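PDB 3NHI: D7 protein from Anopheles stephensi, which binds and sequesters cysteinyl leukotrienes and thromboxane A2 analogues, and so modulates the blood feeding of female mosquitoes on vertebrate hosts. Local coordinates for residues Ser170-Tyr178 against Lys288-Phe296; Leu222-Leu230 against Val243-Lys251. All blocks are in the same frame, centred on the assembly; numbering follows the deposited sequence.

Interaction 1: Ser170-Tyr178 against Lys288-Phe296. With SO4 (sulfate ion), chain D.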
# COMPACT_ATOMS: atom_id res chain seq x y z
N SER A 170 -10.31 16.81 -18.67
CA SER A 170 -9.27 16.66 -17.66
C SER A 170 -8.14 17.67 -17.87
O SER A 170 -7.72 17.94 -19.00
CB SER A 170 -8.70 15.25 -17.67
OG SER A 170 -7.57 15.18 -16.81
N GLU A 171 -7.65 18.21 -16.76
CA GLU A 171 -6.50 19.10 -16.78
C GLU A 171 -5.24 18.34 -17.20
O GLU A 171 -4.24 18.95 -17.56
CB GLU A 171 -6.30 19.76 -15.42
CG GLU A 171 -7.41 20.75 -15.09
CD GLU A 171 -7.32 21.35 -13.70
OE1 GLU A 171 -8.33 21.92 -13.26
OE2 GLU A 171 -6.25 21.26 -13.05
N TRP A 172 -5.31 17.01 -17.16
CA TRP A 172 -4.18 16.16 -17.47
C TRP A 172 -4.37 15.40 -18.79
O TRP A 172 -3.66 14.43 -19.06
CB TRP A 172 -3.93 15.18 -16.32
CG TRP A 172 -3.68 15.83 -14.98
CD1 TRP A 172 -3.32 17.13 -14.74
CD2 TRP A 172 -3.74 15.18 -13.70
NE1 TRP A 172 -3.17 17.33 -13.38
CE2 TRP A 172 -3.42 16.15 -12.73
CE3 TRP A 172 -4.04 13.88 -13.28
CZ2 TRP A 172 -3.39 15.85 -11.36
CZ3 TRP A 172 -4.02 13.59 -11.93
CH2 TRP A 172 -3.69 14.57 -10.98
N LYS A 173 -5.30 15.89 -19.62
CA LYS A 173 -5.63 15.26 -20.90
C LYS A 173 -4.43 14.97 -21.82
O LYS A 173 -4.36 13.90 -22.43
CB LYS A 173 -6.68 16.08 -21.66
CG LYS A 173 -7.13 15.48 -23.00
CD LYS A 173 -7.96 14.21 -22.81
CE LYS A 173 -8.55 13.71 -24.12
NZ LYS A 173 -9.75 14.50 -24.54
N ASN A 174 -3.50 15.91 -21.91
CA ASN A 174 -2.29 15.71 -22.71
C ASN A 174 -1.13 15.06 -21.92
O ASN A 174 -0.03 14.90 -22.45
CB ASN A 174 -1.85 17.03 -23.34
CG ASN A 174 -2.86 17.56 -24.37
OD1 ASN A 174 -3.53 16.79 -25.06
ND2 ASN A 174 -2.95 18.88 -24.47
N GLY A 175 -1.41 14.69 -20.67
CA GLY A 175 -0.40 14.19 -19.73
C GLY A 175 -0.50 15.03 -18.46
O GLY A 175 -0.79 16.22 -18.52
N ARG A 176 -0.27 14.40 -17.31
CA ARG A 176 -0.31 15.11 -16.04
C ARG A 176 0.81 16.13 -15.94
O ARG A 176 1.95 15.86 -16.28
CB ARG A 176 -0.21 14.11 -14.88
CG ARG A 176 -0.21 14.74 -13.50
CD ARG A 176 -0.28 13.68 -12.40
NE ARG A 176 0.88 12.77 -12.37
CZ ARG A 176 2.04 13.06 -11.80
NH1 ARG A 176 2.24 14.25 -11.23
NH2 ARG A 176 3.02 12.17 -11.82
N ARG A 177 0.48 17.33 -15.46
CA ARG A 177 1.50 18.33 -15.18
C ARG A 177 1.25 18.92 -13.79
O ARG A 177 0.32 18.51 -13.07
CB ARG A 177 1.54 19.40 -16.29
CG ARG A 177 1.96 18.84 -17.65
CD ARG A 177 2.32 19.91 -18.65
NE ARG A 177 3.61 20.54 -18.36
CZ ARG A 177 4.20 21.43 -19.16
NH1 ARG A 177 3.62 21.79 -20.31
NH2 ARG A 177 5.36 21.96 -18.82
N TYR A 178 2.07 19.89 -13.40
CA TYR A 178 2.02 20.44 -12.06
C TYR A 178 1.34 21.80 -11.99
O TYR A 178 1.52 22.55 -11.03
CB TYR A 178 3.43 20.43 -11.44
CG TYR A 178 3.84 19.03 -11.06
CD1 TYR A 178 3.58 18.53 -9.80
CD2 TYR A 178 4.46 18.19 -12.00
CE1 TYR A 178 3.93 17.23 -9.46
CE2 TYR A 178 4.81 16.89 -11.66
CZ TYR A 178 4.54 16.41 -10.39
OH TYR A 178 4.87 15.13 -10.02
N LYS A 288 5.30 4.65 -19.48
CA LYS A 288 4.65 4.51 -20.79
C LYS A 288 4.14 3.09 -21.03
O LYS A 288 3.20 2.89 -21.82
CB LYS A 288 5.61 4.94 -21.91
CG LYS A 288 5.88 6.42 -21.95
CD LYS A 288 6.92 6.74 -22.99
CE LYS A 288 7.16 8.23 -23.07
NZ LYS A 288 8.28 8.57 -24.00
N LYS A 289 4.73 2.11 -20.35
CA LYS A 289 4.32 0.71 -20.47
C LYS A 289 3.04 0.39 -19.70
O LYS A 289 2.45 -0.67 -19.90
CB LYS A 289 5.44 -0.21 -19.99
CG LYS A 289 6.71 -0.09 -20.82
CD LYS A 289 7.93 -0.70 -20.12
CE LYS A 289 8.00 -2.22 -20.27
NZ LYS A 289 7.31 -2.94 -19.16
N LEU A 290 2.64 1.29 -18.81
CA LEU A 290 1.55 1.02 -17.87
C LEU A 290 0.41 2.03 -18.06
O LEU A 290 0.51 2.95 -18.87
CB LEU A 290 2.09 1.04 -16.43
CG LEU A 290 3.17 -0.02 -16.14
CD1 LEU A 290 3.86 0.28 -14.82
CD2 LEU A 290 2.61 -1.45 -16.14
N ASN A 291 -0.66 1.85 -17.30
CA ASN A 291 -1.80 2.75 -17.35
C ASN A 291 -1.57 3.91 -16.38
O ASN A 291 -1.99 3.89 -15.23
CB ASN A 291 -3.09 1.98 -17.04
CG ASN A 291 -4.34 2.86 -17.09
OD1 ASN A 291 -4.31 4.00 -17.55
ND2 ASN A 291 -5.44 2.32 -16.59
N THR A 292 -0.88 4.93 -16.89
CA THR A 292 -0.44 6.07 -16.07
C THR A 292 -0.83 7.39 -16.73
O THR A 292 -1.46 7.41 -17.80
CB THR A 292 1.09 6.09 -15.88
OG1 THR A 292 1.70 6.41 -17.14
CG2 THR A 292 1.60 4.75 -15.39
N THR A 293 -0.44 8.49 -16.09
CA THR A 293 -0.77 9.83 -16.58
C THR A 293 0.41 10.46 -17.33
O THR A 293 0.44 11.67 -17.52
CB THR A 293 -1.23 10.76 -15.44
OG1 THR A 293 -0.18 10.90 -14.47
CG2 THR A 293 -2.49 10.24 -14.77
N VAL A 294 1.35 9.63 -17.76
CA VAL A 294 2.56 10.09 -18.45
C VAL A 294 2.26 10.71 -19.82
O VAL A 294 1.24 10.38 -20.45
CB VAL A 294 3.60 8.93 -18.57
CG1 VAL A 294 3.21 7.93 -19.66
CG2 VAL A 294 5.02 9.46 -18.79
N HIS A 295 3.14 11.60 -20.26
CA HIS A 295 3.09 12.19 -21.60
C HIS A 295 3.66 11.22 -22.64
O HIS A 295 4.75 10.68 -22.46
CB HIS A 295 3.89 13.49 -21.65
CG HIS A 295 3.28 14.61 -20.86
ND1 HIS A 295 3.33 14.65 -19.48
CD2 HIS A 295 2.64 15.73 -21.26
CE1 HIS A 295 2.73 15.75 -19.07
NE2 HIS A 295 2.30 16.42 -20.12
N PHE A 296 2.91 11.03 -23.72
CA PHE A 296 3.34 10.19 -24.84
C PHE A 296 3.77 11.03 -26.04
O PHE A 296 3.62 12.25 -26.05
CB PHE A 296 2.22 9.23 -25.24
CG PHE A 296 1.95 8.15 -24.23
CD1 PHE A 296 0.97 8.31 -23.26
CD2 PHE A 296 2.69 6.98 -24.25
CE1 PHE A 296 0.72 7.31 -22.33
CE2 PHE A 296 2.45 5.97 -23.32
CZ PHE A 296 1.47 6.13 -22.36
S SO4 D . 5.49 20.99 -14.95
O1 SO4 D . 5.25 22.10 -14.04
O2 SO4 D . 4.25 20.24 -15.14
O3 SO4 D . 6.51 20.11 -14.40
O4 SO4 D . 5.94 21.52 -16.24
O HOH W 1 2.80 15.20 -24.36
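Arg176 meets Thr293 twice, once through its backbone and once through its side chain. Its amide N donates to Thr293 O at 2.8 Å. Its NE reaches Thr293 OG1 at 3.0 Å along a bent path, the hydroxyl lying 15° out of the guanidinium plane. The Arg176 chain runs extended, with CG opposite the backbone N (chi1 179°), and then bends at chi3, which turns NE back toward the threonine. Thr293 OG1 sits between its own backbone N and carbonyl carbon (chi1 61°), facing Arg176. Next to this pair, Gly175 CA lies over one face of the His295 imidazole, 3.5 Å from the ring centroid, in a CH-pi contact. Arg177 CG comes to the edge of the same ring, 3.5 Å from His295 NE2, with guanidinium and imidazole planes nearly perpendicular.

Further out, Arg176 CG packs over the centre of one face of the Trp172 ring, and Arg176 NH1 donates to Tyr178 OH at 3.0 Å, in the guanidinium plane. Arg176 NH2 forms salt bridges with Asp259 and Glu262; Glu262 also bonds Thr293 OG1, and Asp259 bonds Tyr178 OH, so two acids of helix 251-266 hold the group in place. A sulfate, probably from the crystallisation liquor, is bound by Arg177 NH2 (2.7 Å to O4), the Tyr178 amide and Lys255. Two overlapping type I turns, Ser170-Lys173 and Trp172-Gly175, bring Gly175 and Arg176 up to the C-terminal tail. That tail is thus fastened to an interhelical loop of the PBP/GOBP-family domain, away from the lipid pocket.

Interaction 2: Leu222-Leu230 against Val243-Lys251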
# COMPACT_ATOMS: atom_id res chain seq x y z
N LEU A 222 17.38 16.19 2.09
CA LEU A 222 16.29 17.16 2.04
C LEU A 222 15.23 16.94 3.12
O LEU A 222 14.32 17.74 3.25
CB LEU A 222 15.63 17.17 0.64
CG LEU A 222 16.50 17.60 -0.54
CD1 LEU A 222 15.66 17.65 -1.82
CD2 LEU A 222 17.16 18.95 -0.28
N GLU A 223 15.38 15.88 3.92
CA GLU A 223 14.37 15.58 4.94
C GLU A 223 13.95 16.80 5.79
O GLU A 223 12.75 17.04 5.93
CB GLU A 223 14.77 14.38 5.81
CG GLU A 223 13.82 14.18 6.99
CD GLU A 223 14.04 12.91 7.77
OE1 GLU A 223 13.16 12.60 8.59
OE2 GLU A 223 15.05 12.22 7.55
N PRO A 224 14.91 17.55 6.37
CA PRO A 224 14.48 18.69 7.19
C PRO A 224 13.67 19.72 6.41
O PRO A 224 12.76 20.33 7.00
CB PRO A 224 15.79 19.30 7.70
CG PRO A 224 16.81 18.25 7.52
CD PRO A 224 16.38 17.38 6.40
N GLU A 225 13.97 19.90 5.12
CA GLU A 225 13.25 20.85 4.28
C GLU A 225 11.85 20.34 3.95
O GLU A 225 10.89 21.12 3.93
CB GLU A 225 14.01 21.14 2.98
CG GLU A 225 15.41 21.70 3.18
CD GLU A 225 15.47 22.83 4.19
OE1 GLU A 225 14.99 23.94 3.87
OE2 GLU A 225 16.03 22.60 5.29
N VAL A 226 11.73 19.04 3.70
CA VAL A 226 10.43 18.42 3.44
C VAL A 226 9.54 18.63 4.67
O VAL A 226 8.40 19.09 4.56
CB VAL A 226 10.57 16.93 3.11
CG1 VAL A 226 9.19 16.27 2.97
CG2 VAL A 226 11.39 16.73 1.84
N ARG A 227 10.08 18.33 5.85
CA ARG A 227 9.35 18.51 7.09
C ARG A 227 8.94 19.96 7.30
O ARG A 227 7.79 20.23 7.68
CB ARG A 227 10.17 17.99 8.27
CG ARG A 227 10.28 16.48 8.24
CD ARG A 227 11.00 15.86 9.45
NE ARG A 227 11.20 14.43 9.19
CZ ARG A 227 10.30 13.47 9.41
NH1 ARG A 227 9.12 13.75 9.94
NH2 ARG A 227 10.60 12.22 9.11
N SER A 228 9.86 20.89 7.04
CA SER A 228 9.60 22.32 7.19
C SER A 228 8.50 22.82 6.25
O SER A 228 7.63 23.60 6.65
CB SER A 228 10.89 23.12 6.93
OG SER A 228 10.64 24.51 6.92
N VAL A 229 8.54 22.40 5.00
CA VAL A 229 7.54 22.82 4.01
C VAL A 229 6.15 22.32 4.40
O VAL A 229 5.16 23.07 4.33
CB VAL A 229 7.94 22.38 2.59
CG1 VAL A 229 6.79 22.54 1.62
CG2 VAL A 229 9.16 23.17 2.11
N LEU A 230 6.06 21.07 4.84
CA LEU A 230 4.78 20.54 5.29
C LEU A 230 4.30 21.23 6.57
O LEU A 230 3.12 21.57 6.70
CB LEU A 230 4.86 19.03 5.49
CG LEU A 230 5.09 18.20 4.21
CD1 LEU A 230 5.44 16.76 4.56
CD2 LEU A 230 3.89 18.27 3.27
N VAL A 243 0.17 21.91 -3.01
CA VAL A 243 0.51 23.29 -3.37
C VAL A 243 1.76 23.76 -2.63
O VAL A 243 2.67 24.35 -3.23
CB VAL A 243 -0.67 24.25 -3.12
CG1 VAL A 243 -0.21 25.71 -3.19
CG2 VAL A 243 -1.78 24.02 -4.12
N CYS A 244 1.83 23.48 -1.33
CA CYS A 244 3.01 23.89 -0.57
C CYS A 244 4.30 23.28 -1.11
O CYS A 244 5.31 23.97 -1.21
CB CYS A 244 2.85 23.57 0.92
SG CYS A 244 1.64 24.65 1.69
N LEU A 245 4.26 21.99 -1.46
CA LEU A 245 5.44 21.31 -1.99
C LEU A 245 5.81 21.83 -3.37
O LEU A 245 6.98 22.14 -3.63
CB LEU A 245 5.19 19.79 -2.04
CG LEU A 245 5.12 19.13 -0.66
CD1 LEU A 245 4.37 17.81 -0.76
CD2 LEU A 245 6.50 18.93 -0.05
N VAL A 246 4.81 21.98 -4.23
CA VAL A 246 5.05 22.40 -5.61
C VAL A 246 5.61 23.82 -5.66
O VAL A 246 6.53 24.10 -6.43
CB VAL A 246 3.78 22.26 -6.47
CG1 VAL A 246 3.96 22.98 -7.82
CG2 VAL A 246 3.45 20.78 -6.69
N ASN A 247 5.11 24.70 -4.79
CA ASN A 247 5.54 26.10 -4.83
C ASN A 247 6.77 26.42 -3.98
O ASN A 247 7.18 27.58 -3.91
CB ASN A 247 4.37 27.02 -4.50
CG ASN A 247 3.43 27.20 -5.68
OD1 ASN A 247 3.78 26.88 -6.82
ND2 ASN A 247 2.25 27.74 -5.42
N SER A 248 7.38 25.40 -3.41
CA SER A 248 8.56 25.53 -2.56
C SER A 248 9.87 25.36 -3.32
O SER A 248 9.88 24.98 -4.49
CB SER A 248 8.51 24.48 -1.46
OG SER A 248 8.86 23.20 -1.99
N ARG A 249 10.98 25.58 -2.62
CA ARG A 249 12.32 25.35 -3.17
C ARG A 249 12.52 23.85 -3.50
O ARG A 249 13.45 23.50 -4.24
CB ARG A 249 13.37 25.83 -2.17
CG ARG A 249 14.53 26.60 -2.78
CD ARG A 249 14.37 28.11 -2.60
NE ARG A 249 14.68 28.55 -1.23
CZ ARG A 249 13.77 28.94 -0.33
NH1 ARG A 249 12.48 28.97 -0.64
NH2 ARG A 249 14.17 29.30 0.88
N LEU A 250 11.65 22.99 -2.98
CA LEU A 250 11.70 21.54 -3.26
C LEU A 250 11.05 21.14 -4.58
O LEU A 250 11.09 19.97 -4.94
CB LEU A 250 10.99 20.75 -2.15
CG LEU A 250 11.56 20.81 -0.74
CD1 LEU A 250 10.56 20.24 0.25
CD2 LEU A 250 12.88 20.05 -0.66
N LYS A 251 10.46 22.11 -5.28
CA LYS A 251 9.64 21.86 -6.48
C LYS A 251 10.08 20.68 -7.35
O LYS A 251 9.32 19.73 -7.53
CB LYS A 251 9.56 23.13 -7.35
CG LYS A 251 8.79 22.96 -8.66
CD LYS A 251 9.25 23.96 -9.74
CE LYS A 251 10.50 23.49 -10.51
NZ LYS A 251 10.29 22.25 -11.34
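Leu250 lays its two methyls along one side of helix 223-231. CD1 rests 3.7 Å from Val229 CG2 and equally close to Val226 CA, while CD2 meets Leu222 CD1 at 3.9 Å and also touches Glu225 CB. The leucine thus reaches from Leu222, just before the helix, to Val229, about two turns on, running antiparallel to the side chains of Leu222 and Val229 and crossing Val226 nearly at right angles. Val229 fills the other part of the contact. With CG1 opposite its backbone N (chi1 168°), that methyl is directed at Cys244 O, 3.5 Å away, and at Leu245 CD2, while CG2 lies against Ser248 CB as well as Leu250. Leu230 CD2 adds a looser touch on Leu245 CD1 at 4.1 Å.

No hydrogen bond crosses the contact; within 243-251, Ser248 OG donates to Leu245 O (2.7 Å) and accepts from Leu250 N (3.0 Å), a capping bond at the turn leading into the next helix. Ser248 N joins OG on the same face of the Leu245 carbonyl, which helps fix the turn that presents Leu250.

The disulfide from Cys244 to Cys233, just beyond the end of helix 223-231, ties helix 238-246 to that end beside the apolar seam. Helix 207-216 backs Val226 through Val211 and Phe214, and helix 251-266 packs on Leu222 and Leu245 through His253 and Phe254.

From the N terminus, the chain first passes through the helices that hold the lipid pocket, then reaches 170-178, in the loop between helices 155-163 and 184-196. Interaction 1 closes only at the very end of the chain, when 288-296 returns to that loop 110 residues later. Within this long excursion lies interaction 2, a short closure of 13 residues that brings the end of helix 238-246 and the turn after it back against helix 223-231. The centres are about 24 Å apart, yet Tyr178 CD1 packs on Val246 CG2 at 3.8 Å. Helix 251-266 connects them further: it starts at the end of interaction 2 and runs on to interaction 1.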